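Side-chain contact in prolyl endopeptidase (Myxococcus xanthus, PDB 2BKL), which probably cleaves oligopeptides on the carboxyl side of proline, and far less readily of alanine, as a serine peptidase of the S9A family: residues Arg572-Glu577 and Asp616-Pro621. Residues are numbered along the deposited sequence; the frame is centred on the assembly and turned at random.
Sequences RTWIPE and DDRVDP. With ZAH (N-[(benzyloxy)carbonyl]-L-alanyl-L-proline), chain C.
Trp574 and Arg618 meet where the indole rim reaches the aliphatic part of the arginine, forming one wall of the proline pocket in the alpha/beta-hydrolase domain of this prolyl oligopeptidase. CZ2 of Trp574 lies 3.7 Å from CG of Arg618, which sits at the ring edge and in its plane, and CH2 of Trp574 comes 3.4 Å from the carbonyl O of Arg618. Val619 adds a methyl to this close-packed end, its CG2 being 3.7 Å from CH2 of Trp574 and also beside the ligand's C4. The contact is otherwise narrow: the backbones stay far apart, and the ligand covers one side of it. Its proline ring lies over the indole, with C5 centred 3.7 Å above the plane, while OG1 of Thr573 lies against the opposite face. A broad, flat tryptophan suits this place because it offers a platform for proline and a donor: NE1 gives a nearly straight hydrogen bond (163°) to the ligand's O16. An alanine in place of Trp574 would probably strip the proline ring of its platform and leave O16 without this donor. Arginine suits the other side, being apolar along its stem and charged at its end. The chain of Arg618 runs out with CG opposite the backbone nitrogen (chi1 -167°), passes the indole rim and bends at chi3 (-52°) toward the ligand; Asp145 of the propeller pairs with its NE, so the site spans both domains. Behind this wall, OD1 of Asp616, probably the triad aspartate, accepts from N of Arg618 in an Asx turn and from N of Val619. On the ligand-facing side, where the ligand bridges the two segments, NH1 of Arg618 donates to O9 of the ligand at 2.8 Å, in the guanidinium plane.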
ATOM      1  N   ARG A 572       5.086 -15.648  -4.122  1.00  4.81           N
ATOM      2  CA  ARG A 572       5.826 -15.728  -5.375  1.00  4.67           C
ATOM      3  C   ARG A 572       5.767 -14.424  -6.161  1.00  5.12           C
ATOM      4  O   ARG A 572       6.682 -14.116  -6.925  1.00  5.92           O
ATOM      5  CB  ARG A 572       5.375 -16.927  -6.209  1.00  5.20           C
ATOM      6  CG  ARG A 572       5.732 -18.237  -5.542  1.00  7.56           C
ATOM      7  CD  ARG A 572       5.527 -19.434  -6.428  1.00  6.58           C
ATOM      8  NE  ARG A 572       6.001 -20.645  -5.758  1.00  9.13           N
ATOM      9  CZ  ARG A 572       7.282 -21.016  -5.673  1.00  6.98           C
ATOM     10  NH1 ARG A 572       8.249 -20.306  -6.209  1.00  8.77           N
ATOM     11  NH2 ARG A 572       7.583 -22.099  -4.982  1.00 11.67           N
ATOM     12  N   THR A 573       4.742 -13.619  -5.934  1.00  4.87           N
ATOM     13  CA  THR A 573       4.652 -12.351  -6.637  1.00  4.67           C
ATOM     14  C   THR A 573       5.714 -11.357  -6.209  1.00  4.61           C
ATOM     15  O   THR A 573       5.907 -10.361  -6.909  1.00  6.08           O
ATOM     16  CB  THR A 573       3.253 -11.681  -6.505  1.00  5.15           C
ATOM     17  OG1 THR A 573       2.999 -11.253  -5.166  1.00  7.09           O
ATOM     18  CG2 THR A 573       2.108 -12.628  -6.930  1.00  6.59           C
ATOM     19  N   TRP A 574       6.363 -11.606  -5.061  1.00  3.71           N
ATOM     20  CA  TRP A 574       7.440 -10.719  -4.588  1.00  5.23           C
ATOM     21  C   TRP A 574       8.824 -11.242  -4.909  1.00  5.75           C
ATOM     22  O   TRP A 574       9.806 -10.572  -4.597  1.00  5.68           O
ATOM     23  CB  TRP A 574       7.301 -10.419  -3.092  1.00  5.68           C
ATOM     24  CG  TRP A 574       5.897 -10.016  -2.790  1.00  4.59           C
ATOM     25  CD1 TRP A 574       5.146  -9.130  -3.477  1.00  5.97           C
ATOM     26  CD2 TRP A 574       5.087 -10.509  -1.732  1.00  5.00           C
ATOM     27  NE1 TRP A 574       3.880  -9.056  -2.942  1.00  5.89           N
ATOM     28  CE2 TRP A 574       3.825  -9.899  -1.866  1.00  5.04           C
ATOM     29  CE3 TRP A 574       5.295 -11.422  -0.687  1.00  6.24           C
ATOM     30  CZ2 TRP A 574       2.760 -10.192  -1.023  1.00  8.15           C
ATOM     31  CZ3 TRP A 574       4.201 -11.720   0.160  1.00  6.33           C
ATOM     32  CH2 TRP A 574       2.970 -11.090  -0.026  1.00  6.94           C
ATOM     33  N   ILE A 575       8.934 -12.379  -5.587  1.00  5.56           N
ATOM     34  CA  ILE A 575      10.242 -12.862  -5.984  1.00  4.73           C
ATOM     35  C   ILE A 575      11.050 -11.855  -6.834  1.00  4.10           C
ATOM     36  O   ILE A 575      12.249 -11.727  -6.643  1.00  6.45           O
ATOM     37  CB  ILE A 575      10.114 -14.249  -6.652  1.00  5.75           C
ATOM     38  CG1 ILE A 575       9.798 -15.308  -5.565  1.00  5.55           C
ATOM     39  CG2 ILE A 575      11.378 -14.639  -7.445  1.00  6.63           C
ATOM     40  CD1 ILE A 575       9.438 -16.707  -6.098  1.00  5.88           C
ATOM     41  N   PRO A 576      10.411 -11.098  -7.731  1.00  5.89           N
ATOM     42  CA  PRO A 576      11.174 -10.084  -8.471  1.00  5.79           C
ATOM     43  C   PRO A 576      11.800  -8.991  -7.619  1.00  6.70           C
ATOM     44  O   PRO A 576      12.721  -8.289  -8.089  1.00  9.53           O
ATOM     45  CB  PRO A 576      10.136  -9.499  -9.438  1.00  6.72           C
ATOM     46  CG  PRO A 576       9.159 -10.638  -9.640  1.00  7.20           C
ATOM     47  CD  PRO A 576       9.026 -11.216  -8.234  1.00  6.93           C
ATOM     48  N   GLU A 577      11.294  -8.807  -6.398  1.00  6.12           N
ATOM     49  CA  GLU A 577      11.802  -7.816  -5.448  1.00  5.38           C
ATOM     50  C   GLU A 577      12.845  -8.382  -4.476  1.00  6.27           C
ATOM     51  O   GLU A 577      13.871  -7.755  -4.211  1.00  6.17           O
ATOM     52  CB  GLU A 577      10.650  -7.184  -4.647  1.00  6.17           C
ATOM     53  CG  GLU A 577      11.038  -5.997  -3.782  1.00  6.92           C
ATOM     54  CD  GLU A 577      11.227  -4.674  -4.513  1.00  9.03           C
ATOM     55  OE1 GLU A 577      10.981  -4.581  -5.731  1.00  9.33           O
ATOM     56  OE2 GLU A 577      11.607  -3.707  -3.824  1.00  8.11           O
ATOM     57  N   ASP A 616      -5.374 -12.533   6.964  1.00  8.99           N
ATOM     58  CA  ASP A 616      -4.418 -12.026   5.972  1.00  8.33           C
ATOM     59  C   ASP A 616      -4.110 -13.107   4.941  1.00  9.41           C
ATOM     60  O   ASP A 616      -3.344 -14.040   5.180  1.00 11.12           O
ATOM     61  CB  ASP A 616      -3.156 -11.525   6.666  1.00  8.70           C
ATOM     62  CG  ASP A 616      -2.255 -10.728   5.757  1.00 10.19           C
ATOM     63  OD1 ASP A 616      -2.399 -10.816   4.498  1.00  8.66           O
ATOM     64  OD2 ASP A 616      -1.384  -9.977   6.253  1.00 11.71           O
ATOM     65  N   ASP A 617      -4.749 -12.966   3.787  1.00  8.53           N
ATOM     66  CA  ASP A 617      -4.555 -13.879   2.654  1.00  9.72           C
ATOM     67  C   ASP A 617      -3.518 -13.391   1.635  1.00  9.71           C
ATOM     68  O   ASP A 617      -3.454 -13.861   0.495  1.00 11.10           O
ATOM     69  CB  ASP A 617      -5.898 -14.215   1.944  1.00  8.92           C
ATOM     70  CG  ASP A 617      -6.617 -12.998   1.377  1.00 10.86           C
ATOM     71  OD1 ASP A 617      -6.212 -11.855   1.667  1.00  8.68           O
ATOM     72  OD2 ASP A 617      -7.627 -13.156   0.611  1.00 10.57           O
ATOM     73  N   ARG A 618      -2.697 -12.459   2.056  1.00  8.77           N
ATOM     74  CA  ARG A 618      -1.605 -11.944   1.235  1.00  8.52           C
ATOM     75  C   ARG A 618      -0.275 -12.353   1.851  1.00  7.42           C
ATOM     76  O   ARG A 618       0.489 -13.106   1.241  1.00  7.47           O
ATOM     77  CB  ARG A 618      -1.717 -10.433   1.099  1.00  8.39           C
ATOM     78  CG  ARG A 618      -0.807  -9.879   0.011  1.00 10.15           C
ATOM     79  CD  ARG A 618      -0.794  -8.357  -0.183  1.00 11.39           C
ATOM     80  NE  ARG A 618      -2.136  -7.808  -0.354  1.00 10.66           N
ATOM     81  CZ  ARG A 618      -2.412  -6.504  -0.413  1.00 14.32           C
ATOM     82  NH1 ARG A 618      -1.453  -5.592  -0.402  1.00 15.91           N
ATOM     83  NH2 ARG A 618      -3.671  -6.095  -0.509  1.00 15.96           N
ATOM     84  N   VAL A 619      -0.009 -11.839   3.056  1.00  6.82           N
ATOM     85  CA  VAL A 619       1.167 -12.175   3.840  1.00  7.01           C
ATOM     86  C   VAL A 619       0.796 -13.198   4.882  1.00  5.73           C
ATOM     87  O   VAL A 619      -0.011 -12.940   5.777  1.00  7.61           O
ATOM     88  CB  VAL A 619       1.747 -10.913   4.517  1.00  7.61           C
ATOM     89  CG1 VAL A 619       2.859 -11.275   5.519  1.00  6.85           C
ATOM     90  CG2 VAL A 619       2.282  -9.938   3.442  1.00  8.13           C
ATOM     91  N   ASP A 620       1.361 -14.387   4.790  1.00  6.66           N
ATOM     92  CA  ASP A 620       0.917 -15.453   5.662  1.00  6.63           C
ATOM     93  C   ASP A 620       1.171 -15.119   7.127  1.00  6.64           C
ATOM     94  O   ASP A 620       2.273 -14.680   7.472  1.00  7.49           O
ATOM     95  CB  ASP A 620       1.614 -16.753   5.283  1.00  7.87           C
ATOM     96  CG  ASP A 620       0.912 -17.947   5.821  1.00 10.16           C
ATOM     97  OD1 ASP A 620       0.984 -18.142   7.041  1.00  8.51           O
ATOM     98  OD2 ASP A 620       0.247 -18.718   5.090  1.00 14.46           O
ATOM     99  N   PRO A 621       0.167 -15.268   7.987  1.00  6.31           N
ATOM    100  CA  PRO A 621       0.357 -15.007   9.419  1.00  6.29           C
ATOM    101  C   PRO A 621       1.403 -15.872  10.110  1.00  5.45           C
ATOM    102  O   PRO A 621       1.799 -15.554  11.203  1.00  6.60           O
ATOM    103  CB  PRO A 621      -1.041 -15.265  10.000  1.00  7.34           C
ATOM    104  CG  PRO A 621      -1.981 -14.990   8.815  1.00  9.35           C
ATOM    105  CD  PRO A 621      -1.240 -15.582   7.672  1.00  7.95           C
TER
HETATM  106  C1  ZAH C1533       3.382  -5.716   2.132  1.00 16.72           C
HETATM  107  O2  ZAH C1533       4.546  -4.930   2.016  1.00 12.44           O
HETATM  108  C3  ZAH C1533       3.297  -6.832   1.064  1.00 12.82           C
HETATM  109  C4  ZAH C1533       4.440  -7.841   1.202  1.00 11.77           C
HETATM  110  C5  ZAH C1533       5.562  -7.353   0.294  1.00  9.40           C
HETATM  111  C6  ZAH C1533       4.922  -6.501  -0.771  1.00  9.32           C
HETATM  112  N7  ZAH C1533       3.543  -6.368  -0.320  1.00 10.44           N
HETATM  113  C8  ZAH C1533       2.602  -5.779  -1.053  1.00 11.61           C
HETATM  114  O9  ZAH C1533       1.367  -5.774  -0.584  1.00 12.23           O
HETATM  115  C10 ZAH C1533       2.845  -5.382  -2.526  1.00  9.52           C
HETATM  116  C11 ZAH C1533       3.483  -3.996  -2.430  1.00 10.36           C
HETATM  117  N14 ZAH C1533       1.615  -5.275  -3.270  1.00 12.44           N
HETATM  118  C15 ZAH C1533       0.956  -6.342  -3.656  1.00 13.25           C
HETATM  119  O16 ZAH C1533       1.428  -7.546  -3.464  1.00 10.27           O
HETATM  120  O17 ZAH C1533      -0.291  -6.155  -4.338  1.00 17.86           O
HETATM  121  C18 ZAH C1533      -1.025  -7.382  -4.582  1.00 22.51           C
HETATM  122  C19 ZAH C1533      -2.462  -7.109  -5.039  1.00 25.48           C
HETATM  123  C20 ZAH C1533      -2.680  -6.484  -6.274  1.00 27.08           C
HETATM  124  C21 ZAH C1533      -3.982  -6.220  -6.697  1.00 27.90           C
HETATM  125  C22 ZAH C1533      -5.062  -6.601  -5.897  1.00 28.90           C
HETATM  126  C23 ZAH C1533      -4.851  -7.248  -4.676  1.00 27.53           C
HETATM  127  C24 ZAH C1533      -3.548  -7.498  -4.247  1.00 28.07           C